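AvmM (Streptomyces sp. NBRC 109436, PDB 7FE6) catalyses macrocyclization in the biosynthesis of alchivemycin A, through dehydration and Michael-type addition. Local coordinates at residues 41-52 / 130-141; 143-151 / 184-192. All coordinates share one frame; numbering follows the deposited sequence.

Contact 1: residues 41-52 / 130-141; sequences IEFSVFYTNRGR and LPEVESVTAHVR. With ZHU (Alchivemycin A), chain I.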
loop_
_atom_site.group_PDB
_atom_site.type_symbol
_atom_site.label_atom_id
_atom_site.label_comp_id
_atom_site.label_asym_id
_atom_site.label_seq_id
_atom_site.Cartn_x
_atom_site.Cartn_y
_atom_site.Cartn_z
ATOM N N ILE A 41 11.120 15.400 -0.647
ATOM C CA ILE A 41 10.372 14.345 -1.302
ATOM C C ILE A 41 8.923 14.792 -1.435
ATOM O O ILE A 41 8.411 15.589 -0.635
ATOM C CB ILE A 41 10.456 13.019 -0.526
ATOM C CG1 ILE A 41 9.724 13.173 0.807
ATOM C CG2 ILE A 41 11.936 12.593 -0.354
ATOM C CD1 ILE A 41 9.318 11.909 1.440
ATOM N N GLU A 42 8.259 14.262 -2.456
ATOM C CA GLU A 42 6.826 14.418 -2.632
ATOM C C GLU A 42 6.204 13.035 -2.610
ATOM O O GLU A 42 6.696 12.129 -3.278
ATOM C CB GLU A 42 6.496 15.115 -3.952
ATOM C CG GLU A 42 4.991 15.316 -4.195
ATOM C CD GLU A 42 4.693 16.330 -5.304
ATOM O OE1 GLU A 42 5.578 17.183 -5.611
ATOM O OE2 GLU A 42 3.556 16.274 -5.865
ATOM N N PHE A 43 5.140 12.873 -1.839
ATOM C CA PHE A 43 4.331 11.662 -1.841
ATOM C C PHE A 43 2.863 12.074 -1.822
ATOM O O PHE A 43 2.525 13.258 -1.783
ATOM C CB PHE A 43 4.665 10.727 -0.665
ATOM C CG PHE A 43 4.424 11.336 0.691
ATOM C CD1 PHE A 43 5.423 12.064 1.332
ATOM C CD2 PHE A 43 3.186 11.212 1.319
ATOM C CE1 PHE A 43 5.201 12.634 2.572
ATOM C CE2 PHE A 43 2.967 11.768 2.562
ATOM C CZ PHE A 43 3.985 12.491 3.188
ATOM N N SER A 44 1.983 11.092 -1.929
ATOM C CA SER A 44 0.571 11.361 -1.831
ATOM C C SER A 44 -0.020 10.449 -0.770
ATOM O O SER A 44 0.527 9.395 -0.441
ATOM C CB SER A 44 -0.163 11.224 -3.185
ATOM O OG SER A 44 -0.418 9.885 -3.557
ATOM N N VAL A 45 -1.107 10.915 -0.181
ATOM C CA VAL A 45 -1.828 10.169 0.835
ATOM C C VAL A 45 -3.295 10.536 0.663
ATOM O O VAL A 45 -3.624 11.684 0.346
ATOM C CB VAL A 45 -1.270 10.477 2.255
ATOM C CG1 VAL A 45 -1.120 11.992 2.484
ATOM C CG2 VAL A 45 -2.116 9.836 3.373
ATOM N N PHE A 46 -4.178 9.565 0.841
ATOM C CA PHE A 46 -5.578 9.813 0.559
ATOM C C PHE A 46 -6.417 8.985 1.516
ATOM O O PHE A 46 -6.037 7.869 1.878
ATOM C CB PHE A 46 -5.935 9.503 -0.909
ATOM C CG PHE A 46 -5.153 8.350 -1.529
ATOM C CD1 PHE A 46 -3.874 8.550 -2.038
ATOM C CD2 PHE A 46 -5.731 7.082 -1.647
ATOM C CE1 PHE A 46 -3.155 7.506 -2.604
ATOM C CE2 PHE A 46 -5.028 6.021 -2.221
ATOM C CZ PHE A 46 -3.734 6.231 -2.711
ATOM N N TYR A 47 -7.545 9.534 1.948
ATOM C CA TYR A 47 -8.439 8.785 2.818
ATOM C C TYR A 47 -9.735 8.487 2.076
ATOM O O TYR A 47 -10.228 9.325 1.314
ATOM C CB TYR A 47 -8.682 9.519 4.146
ATOM C CG TYR A 47 -9.263 10.923 4.085
ATOM C CD1 TYR A 47 -8.427 12.044 3.936
ATOM C CD2 TYR A 47 -10.639 11.143 4.253
ATOM C CE1 TYR A 47 -8.946 13.345 3.909
ATOM C CE2 TYR A 47 -11.173 12.432 4.229
ATOM C CZ TYR A 47 -10.314 13.533 4.057
ATOM O OH TYR A 47 -10.831 14.801 4.035
ATOM N N THR A 48 -10.259 7.270 2.279
ATOM C CA THR A 48 -11.358 6.724 1.490
ATOM C C THR A 48 -12.443 6.203 2.416
ATOM O O THR A 48 -12.147 5.540 3.416
ATOM C CB THR A 48 -10.899 5.576 0.583
ATOM O OG1 THR A 48 -9.881 6.029 -0.317
ATOM C CG2 THR A 48 -12.086 4.990 -0.216
ATOM N N ASN A 49 -13.702 6.515 2.090
ATOM C CA ASN A 49 -14.819 6.004 2.879
ATOM C C ASN A 49 -15.135 4.598 2.380
ATOM O O ASN A 49 -15.799 4.417 1.352
ATOM C CB ASN A 49 -16.037 6.915 2.800
ATOM C CG ASN A 49 -17.098 6.554 3.836
ATOM O OD1 ASN A 49 -17.060 5.474 4.418
ATOM N ND2 ASN A 49 -18.040 7.461 4.076
ATOM N N ARG A 50 -14.617 3.598 3.096
ATOM C CA ARG A 50 -14.924 2.202 2.848
ATOM C C ARG A 50 -16.199 1.746 3.539
ATOM O O ARG A 50 -16.602 0.599 3.357
ATOM C CB ARG A 50 -13.762 1.344 3.322
ATOM C CG ARG A 50 -12.448 1.679 2.675
ATOM C CD ARG A 50 -12.390 1.126 1.259
ATOM N NE ARG A 50 -11.060 1.185 0.674
ATOM C CZ ARG A 50 -10.833 1.316 -0.629
ATOM N NH1 ARG A 50 -11.852 1.415 -1.477
ATOM N NH2 ARG A 50 -9.590 1.381 -1.077
ATOM N N GLY A 51 -16.840 2.610 4.318
ATOM C CA GLY A 51 -18.104 2.316 4.956
ATOM C C GLY A 51 -19.269 2.860 4.160
ATOM O O GLY A 51 -19.145 3.202 2.979
ATOM N N ARG A 52 -20.418 2.957 4.820
ATOM C CA ARG A 52 -21.611 3.477 4.170
ATOM C C ARG A 52 -22.144 4.778 4.759
ATOM O O ARG A 52 -23.003 5.400 4.126
ATOM C CB ARG A 52 -22.726 2.420 4.168
ATOM C CG ARG A 52 -22.357 1.164 3.390
ATOM C CD ARG A 52 -23.579 0.459 2.824
ATOM N NE ARG A 52 -23.359 0.003 1.451
ATOM C CZ ARG A 52 -24.067 0.401 0.395
ATOM N NH1 ARG A 52 -23.769 -0.072 -0.812
ATOM N NH2 ARG A 52 -25.094 1.235 0.549
ATOM N N LEU A 130 -17.698 13.448 2.971
ATOM C CA LEU A 130 -17.052 12.231 2.456
ATOM C C LEU A 130 -18.062 11.105 2.232
ATOM O O LEU A 130 -18.266 10.248 3.108
ATOM C CB LEU A 130 -15.921 11.769 3.381
ATOM C CG LEU A 130 -15.060 10.639 2.771
ATOM C CD1 LEU A 130 -14.194 11.152 1.610
ATOM C CD2 LEU A 130 -14.210 9.910 3.812
ATOM N N PRO A 131 -18.684 11.040 1.061
ATOM C CA PRO A 131 -19.642 9.959 0.792
ATOM C C PRO A 131 -18.939 8.622 0.601
ATOM O O PRO A 131 -17.727 8.548 0.373
ATOM C CB PRO A 131 -20.343 10.405 -0.499
ATOM C CG PRO A 131 -19.942 11.856 -0.696
ATOM C CD PRO A 131 -18.593 11.988 -0.057
ATOM N N GLU A 132 -19.741 7.555 0.644
ATOM C CA GLU A 132 -19.193 6.209 0.549
ATOM C C GLU A 132 -18.446 6.071 -0.764
ATOM O O GLU A 132 -18.834 6.668 -1.774
ATOM C CB GLU A 132 -20.294 5.142 0.657
ATOM C CG GLU A 132 -21.227 4.982 -0.552
ATOM C CD GLU A 132 -22.199 3.774 -0.426
ATOM O OE1 GLU A 132 -23.305 3.848 -1.002
ATOM O OE2 GLU A 132 -21.861 2.741 0.208
ATOM N N VAL A 133 -17.302 5.378 -0.706
ATOM C CA VAL A 133 -16.495 5.061 -1.877
ATOM C C VAL A 133 -15.694 6.289 -2.308
ATOM O O VAL A 133 -14.742 6.184 -3.090
ATOM C CB VAL A 133 -17.382 4.488 -3.010
ATOM C CG1 VAL A 133 -16.585 4.153 -4.250
ATOM C CG2 VAL A 133 -18.102 3.217 -2.536
ATOM N N GLU A 134 -16.033 7.462 -1.782
ATOM C CA GLU A 134 -15.284 8.638 -2.202
ATOM C C GLU A 134 -13.973 8.764 -1.418
ATOM O O GLU A 134 -13.773 8.152 -0.356
ATOM C CB GLU A 134 -16.122 9.906 -2.032
ATOM C CG GLU A 134 -17.455 9.931 -2.765
ATOM C CD GLU A 134 -17.336 10.023 -4.269
ATOM O OE1 GLU A 134 -16.259 10.377 -4.793
ATOM O OE2 GLU A 134 -18.357 9.768 -4.933
ATOM N N SER A 135 -13.097 9.633 -1.918
ATOM C CA SER A 135 -11.786 9.767 -1.302
ATOM C C SER A 135 -11.276 11.187 -1.477
ATOM O O SER A 135 -11.684 11.897 -2.404
ATOM C CB SER A 135 -10.777 8.747 -1.873
ATOM O OG SER A 135 -10.244 9.167 -3.111
ATOM N N VAL A 136 -10.389 11.589 -0.555
ATOM C CA VAL A 136 -9.727 12.895 -0.551
ATOM C C VAL A 136 -8.221 12.656 -0.510
ATOM O O VAL A 136 -7.742 11.845 0.288
ATOM C CB VAL A 136 -10.167 13.765 0.653
ATOM C CG1 VAL A 136 -9.324 15.044 0.758
ATOM C CG2 VAL A 136 -11.664 14.101 0.583
ATOM N N THR A 137 -7.477 13.378 -1.341
ATOM C CA THR A 137 -6.038 13.203 -1.447
ATOM C C THR A 137 -5.330 14.457 -0.967
ATOM O O THR A 137 -5.746 15.577 -1.286
ATOM C CB THR A 137 -5.612 12.940 -2.907
ATOM O OG1 THR A 137 -6.070 11.659 -3.356
ATOM C CG2 THR A 137 -4.088 13.049 -3.086
ATOM N N ALA A 138 -4.232 14.263 -0.239
ATOM C CA ALA A 138 -3.250 15.307 -0.019
ATOM C C ALA A 138 -2.004 14.905 -0.788
ATOM O O ALA A 138 -1.500 13.787 -0.618
ATOM C CB ALA A 138 -2.944 15.498 1.470
ATOM N N HIS A 139 -1.537 15.783 -1.663
ATOM C CA HIS A 139 -0.186 15.669 -2.191
ATOM C C HIS A 139 0.736 16.394 -1.207
ATOM O O HIS A 139 0.421 17.503 -0.771
ATOM C CB HIS A 139 -0.111 16.288 -3.587
ATOM C CG HIS A 139 -1.013 15.643 -4.594
ATOM N ND1 HIS A 139 -0.566 14.702 -5.504
ATOM C CD2 HIS A 139 -2.347 15.782 -4.817
ATOM C CE1 HIS A 139 -1.580 14.311 -6.259
ATOM N NE2 HIS A 139 -2.671 14.953 -5.866
ATOM N N VAL A 140 1.844 15.768 -0.817
ATOM C CA VAL A 140 2.620 16.270 0.314
ATOM C C VAL A 140 4.088 16.415 -0.079
ATOM O O VAL A 140 4.701 15.461 -0.568
ATOM C CB VAL A 140 2.502 15.342 1.537
ATOM C CG1 VAL A 140 3.193 15.975 2.714
ATOM C CG2 VAL A 140 1.090 15.051 1.857
ATOM N N ARG A 141 4.667 17.583 0.194
ATOM C CA ARG A 141 6.089 17.819 -0.001
ATOM C C ARG A 141 6.748 17.998 1.362
ATOM O O ARG A 141 6.355 18.883 2.147
ATOM C CB ARG A 141 6.335 19.029 -0.895
ATOM C CG ARG A 141 6.036 18.791 -2.357
ATOM C CD ARG A 141 5.959 20.101 -3.148
ATOM N NE ARG A 141 5.670 19.860 -4.550
ATOM C CZ ARG A 141 5.198 20.767 -5.402
ATOM N NH1 ARG A 141 4.927 22.010 -5.006
ATOM N NH2 ARG A 141 4.956 20.417 -6.664
HETATM C C1 ZHU I . -10.604 3.751 -4.361
HETATM C C11 ZHU I . -13.386 7.551 -10.906
HETATM C C12 ZHU I . -12.121 6.746 -10.603
HETATM C C14 ZHU I . -13.473 5.120 -11.928
HETATM C C15 ZHU I . -14.043 3.931 -12.170
HETATM C C17 ZHU I . -15.018 2.797 -14.173
HETATM C C19 ZHU I . -16.769 1.364 -13.304
HETATM C C2 ZHU I . -11.303 4.894 -5.055
HETATM C C21 ZHU I . -17.960 0.276 -11.406
HETATM C C22 ZHU I . -18.712 1.577 -11.159
HETATM C C24 ZHU I . -17.416 2.728 -13.030
HETATM C C25 ZHU I . -16.445 3.659 -12.253
HETATM C C27 ZHU I . -16.836 5.720 -10.613
HETATM C C28 ZHU I . -19.697 3.612 -12.225
HETATM C C29 ZHU I . -17.857 -0.507 -10.104
HETATM C C31 ZHU I . -13.288 3.873 -4.225
HETATM C C35 ZHU I . -14.471 10.675 -8.934
HETATM C C38 ZHU I . -17.238 7.398 -8.739
HETATM C C5 ZHU I . -14.356 5.848 -6.803
HETATM C C7 ZHU I . -15.141 8.161 -7.160
HETATM C C9 ZHU I . -14.304 9.203 -9.319
HETATM N N33 ZHU I . -16.192 6.414 -8.450
HETATM O O32 ZHU I . -13.029 7.211 -5.335
HETATM O O34 ZHU I . -12.785 8.831 -7.468
HETATM O O36 ZHU I . -17.542 5.662 -12.849
HETATM O O40 ZHU I . -18.642 7.532 -10.912
HETATM O O41 ZHU I . -15.030 4.520 -9.431
HETATM O O HOH W 1 2.123 13.723 -5.560
#

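Contact 2: residues 143-151 / 184-192; sequences AFREGITSE and QASFRLGEG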
loop_
_atom_site.group_PDB
_atom_site.type_symbol
_atom_site.label_atom_id
_atom_site.label_comp_id
_atom_site.label_asym_id
_atom_site.label_seq_id
_atom_site.Cartn_x
_atom_site.Cartn_y
_atom_site.Cartn_z
ATOM N N ALA A 143 10.489 17.792 3.757
ATOM C CA ALA A 143 11.937 17.881 3.842
ATOM C C ALA A 143 12.310 18.062 5.303
ATOM O O ALA A 143 11.769 18.944 5.976
ATOM C CB ALA A 143 12.470 19.043 2.989
ATOM N N PHE A 144 13.223 17.235 5.796
ATOM C CA PHE A 144 13.794 17.461 7.111
ATOM C C PHE A 144 15.066 18.271 6.969
ATOM O O PHE A 144 15.782 18.161 5.971
ATOM C CB PHE A 144 14.087 16.153 7.822
ATOM C CG PHE A 144 12.863 15.369 8.135
ATOM C CD1 PHE A 144 12.182 15.573 9.337
ATOM C CD2 PHE A 144 12.363 14.450 7.227
ATOM C CE1 PHE A 144 11.035 14.847 9.626
ATOM C CE2 PHE A 144 11.218 13.727 7.511
ATOM C CZ PHE A 144 10.556 13.922 8.706
ATOM N N ARG A 145 15.335 19.108 7.966
ATOM C CA ARG A 145 16.543 19.902 7.899
ATOM C C ARG A 145 17.754 18.977 7.927
ATOM O O ARG A 145 17.709 17.876 8.485
ATOM C CB ARG A 145 16.597 20.911 9.054
ATOM C CG ARG A 145 16.710 20.284 10.438
ATOM C CD ARG A 145 16.874 21.348 11.523
ATOM N NE ARG A 145 17.133 20.772 12.841
ATOM C CZ ARG A 145 18.305 20.259 13.204
ATOM N NH1 ARG A 145 19.316 20.237 12.345
ATOM N NH2 ARG A 145 18.469 19.757 14.419
ATOM N N GLU A 146 18.828 19.419 7.281
ATOM C CA GLU A 146 20.087 18.697 7.339
ATOM C C GLU A 146 20.532 18.561 8.786
ATOM O O GLU A 146 20.271 19.430 9.625
ATOM C CB GLU A 146 21.147 19.446 6.539
ATOM C CG GLU A 146 21.034 19.266 5.047
ATOM C CD GLU A 146 22.060 20.089 4.284
ATOM O OE1 GLU A 146 22.976 20.648 4.934
ATOM O OE2 GLU A 146 21.959 20.148 3.032
ATOM N N GLY A 147 21.226 17.471 9.081
ATOM C CA GLY A 147 21.784 17.323 10.400
ATOM C C GLY A 147 20.869 16.710 11.432
ATOM O O GLY A 147 21.237 16.673 12.612
ATOM N N ILE A 148 19.673 16.269 11.049
ATOM C CA ILE A 148 18.818 15.510 11.950
ATOM C C ILE A 148 18.578 14.150 11.310
ATOM O O ILE A 148 18.380 14.056 10.093
ATOM C CB ILE A 148 17.513 16.270 12.274
ATOM C CG1 ILE A 148 16.747 15.584 13.409
ATOM C CG2 ILE A 148 16.643 16.453 11.030
ATOM C CD1 ILE A 148 15.674 16.478 14.058
ATOM N N THR A 149 18.696 13.091 12.111
ATOM C CA THR A 149 18.584 11.728 11.615
ATOM C C THR A 149 17.687 10.903 12.528
ATOM O O THR A 149 17.396 11.291 13.667
ATOM C CB THR A 149 19.942 11.027 11.530
ATOM O OG1 THR A 149 20.488 10.887 12.849
ATOM C CG2 THR A 149 20.898 11.805 10.631
ATOM N N SER A 150 17.254 9.751 12.009
ATOM C CA SER A 150 16.490 8.809 12.809
ATOM C C SER A 150 16.593 7.424 12.185
ATOM O O SER A 150 16.496 7.283 10.965
ATOM C CB SER A 150 15.027 9.245 12.916
ATOM O OG SER A 150 14.286 8.265 13.607
ATOM N N GLU A 151 16.761 6.406 13.019
ATOM C CA GLU A 151 16.905 5.052 12.526
ATOM C C GLU A 151 15.619 4.229 12.603
ATOM O O GLU A 151 15.592 3.087 12.126
ATOM C CB GLU A 151 18.069 4.388 13.256
ATOM C CG GLU A 151 19.367 4.989 12.721
ATOM C CD GLU A 151 19.428 4.808 11.198
ATOM O OE1 GLU A 151 19.425 3.611 10.780
ATOM O OE2 GLU A 151 19.376 5.819 10.432
ATOM N N GLN A 184 0.310 3.589 8.495
ATOM C CA GLN A 184 1.705 3.802 8.844
ATOM C C GLN A 184 2.552 3.745 7.587
ATOM O O GLN A 184 2.234 3.032 6.634
ATOM C CB GLN A 184 2.170 2.736 9.853
ATOM C CG GLN A 184 3.619 2.803 10.333
ATOM C CD GLN A 184 3.916 1.781 11.440
ATOM O OE1 GLN A 184 3.009 1.193 12.014
ATOM N NE2 GLN A 184 5.184 1.532 11.691
ATOM N N ALA A 185 3.629 4.515 7.589
ATOM C CA ALA A 185 4.710 4.345 6.629
ATOM C C ALA A 185 5.997 4.461 7.430
ATOM O O ALA A 185 6.303 5.543 7.948
ATOM C CB ALA A 185 4.633 5.389 5.519
ATOM N N SER A 186 6.727 3.349 7.569
ATOM C CA SER A 186 7.986 3.345 8.311
ATOM C C SER A 186 9.148 3.691 7.401
ATOM O O SER A 186 9.208 3.261 6.256
ATOM C CB SER A 186 8.245 1.990 8.957
ATOM O OG SER A 186 7.278 1.717 9.946
ATOM N N PHE A 187 10.094 4.442 7.924
ATOM C CA PHE A 187 11.210 4.874 7.103
ATOM C C PHE A 187 12.396 5.113 8.019
ATOM O O PHE A 187 12.289 4.997 9.239
ATOM C CB PHE A 187 10.839 6.129 6.289
ATOM C CG PHE A 187 10.629 7.363 7.128
ATOM C CD1 PHE A 187 9.420 7.587 7.762
ATOM C CD2 PHE A 187 11.642 8.319 7.254
ATOM C CE1 PHE A 187 9.227 8.736 8.532
ATOM C CE2 PHE A 187 11.468 9.450 8.015
ATOM C CZ PHE A 187 10.256 9.670 8.657
ATOM N N ARG A 188 13.551 5.346 7.414
ATOM C CA ARG A 188 14.702 5.890 8.106
ATOM C C ARG A 188 15.006 7.263 7.530
ATOM O O ARG A 188 14.818 7.503 6.330
ATOM C CB ARG A 188 15.918 4.982 7.968
ATOM C CG ARG A 188 15.831 3.691 8.755
ATOM C CD ARG A 188 17.189 3.032 8.798
ATOM N NE ARG A 188 17.745 2.853 7.457
ATOM C CZ ARG A 188 18.709 3.611 6.928
ATOM N NH1 ARG A 188 19.243 4.609 7.630
ATOM N NH2 ARG A 188 19.144 3.370 5.697
ATOM N N LEU A 189 15.493 8.157 8.380
ATOM C CA LEU A 189 15.967 9.473 7.951
ATOM C C LEU A 189 17.484 9.450 8.076
ATOM O O LEU A 189 18.024 9.572 9.180
ATOM C CB LEU A 189 15.347 10.573 8.801
ATOM C CG LEU A 189 15.795 12.023 8.598
ATOM C CD1 LEU A 189 15.546 12.487 7.163
ATOM C CD2 LEU A 189 15.148 12.960 9.642
ATOM N N GLY A 190 18.171 9.299 6.944
ATOM C CA GLY A 190 19.617 9.140 6.945
ATOM C C GLY A 190 20.220 8.669 5.635
ATOM O O GLY A 190 19.760 9.062 4.552
ATOM N N GLU A 191 21.276 7.855 5.720
ATOM C CA GLU A 191 21.991 7.385 4.538
ATOM C C GLU A 191 21.419 6.068 4.035
ATOM O O GLU A 191 20.973 5.216 4.812
ATOM C CB GLU A 191 23.492 7.205 4.792
ATOM C CG GLU A 191 24.287 8.479 4.893
ATOM C CD GLU A 191 25.750 8.207 5.213
ATOM O OE1 GLU A 191 26.210 7.057 4.977
ATOM O OE2 GLU A 191 26.440 9.139 5.693
ATOM N N GLY A 192 21.465 5.900 2.718
ATOM C CA GLY A 192 20.943 4.717 2.082
ATOM C C GLY A 192 21.821 3.503 2.284
ATOM O O GLY A 192 22.914 3.582 2.868
#

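Contact 1: residues 41-52 / 130-141
Tyr-47 and Phe-43 both set CG between the backbone N and the carbonyl carbon (chi1 58° and 61°), which swings each ring across to the opposite strand, over Val-136 and Val-140. Val-136 CB lies over one face of the Tyr-47 ring, 3.8 Å from its centroid and displaced toward the rim; Leu-130 CD2 closes on the same ring at its edge, 3.8 Å from Tyr-47 CD2. Val-140 likewise covers a face of Phe-43, with its CG1 3.6 Å from Phe-43 CZ, and its other branch meets Val-45. Apart from Leu-130, which comes from the loop before the strand, these side chains lie on the inner face of an antiparallel pair, strands 41-49 and 135-141, in one sheet of a beta sandwich; Leu-60 of the other sheet packs against Val-45, Tyr-47 and Ala-138, and the Tyr-47 hydroxyl bonds to Thr-58. Facing the second subunit, Arg-141 NE donates to Glu-42 OE1 at 2.9 Å, in the guanidinium plane but from above the carboxylate. Glu-42 OE2 takes a water that also reaches His-139 ND1, and a salt bridge from Arg-188 of the second subunit. At the end of the strand, Asn-49 ND2 donates to Leu-130 O (3.0 Å, 163°) and to Tyr-53 O, while its OD1 accepts from Gly-51 N in an Asx turn; the amide thus ties the turn after its own strand to the loop at Leu-130. Glu-132 OE2 sits over the guanidinium of Arg-52, 3.2 Å from CZ, the planes almost perpendicular, a purely electrostatic pairing; the same oxygen bridges to Arg-13 of the second subunit.

Contact 2: residues 143-151 / 184-192
Arg-188 NH1 donates to Glu-151 OE2 at 3.1 Å, on the syn lone pair and in the guanidinium plane, with a weak second bond to OE1. A bend at chi3 (-54°) turns the arginine so that NH2 also reaches Glu-191 O, at 2.7 Å and 167°; Glu-151 OE2 and Glu-191 O both meet the guanidinium at its edge, near its plane, and would resist its turning. Its NE bridges to Glu-42 of the third subunit. A leucine at Arg-188 would probably leave Glu-151 without its positive mate, Glu-42 of the third subunit with one arginine fewer, and Glu-191 O without its donor. Beside the charges, Ser-150 and Leu-189 form an antiparallel hydrogen-bonded pair, Ser-150 N to Leu-189 O and Leu-189 N to Ser-150 O both at 2.9 Å. The Leu-189 side chain packs against the loop: CD2 lies over a face of the Phe-144 ring, 3.6 Å from Phe-144 CG, and meets Ile-148 CG2 at 4.0 Å, while CD1 touches Phe-144 CD2. The loop carries the chain from strand 135-144 of one sheet toward strand 153-162 of the other, and Leu-189 packs at this end of the sandwich with Phe-66 of strand 57-66 and Ile-35 of strand 34-35.

Overall arrangement
Strand 135-144 joins the two contacts in series: contact 1 pairs most of it with strand 40-49, and contact 2 takes up its end, where the chain crosses to the other sheet. Their centres are about 24 Å apart within the chain, but between subunits they meet directly. Besides the Glu-42 to Arg-188 bridge, Ser-44 and Thr-137 of contact 1 bond to Ser-186 of the second subunit, and Ser-135 to Gln-184 there. Alchivemycin A lies at the loop end of contact 1: Val-133 CG1 is 3.3 Å from ligand C31, Glu-134 OE1 3.4 Å from C7, and Arg-50 NH1 3.9 Å from C1.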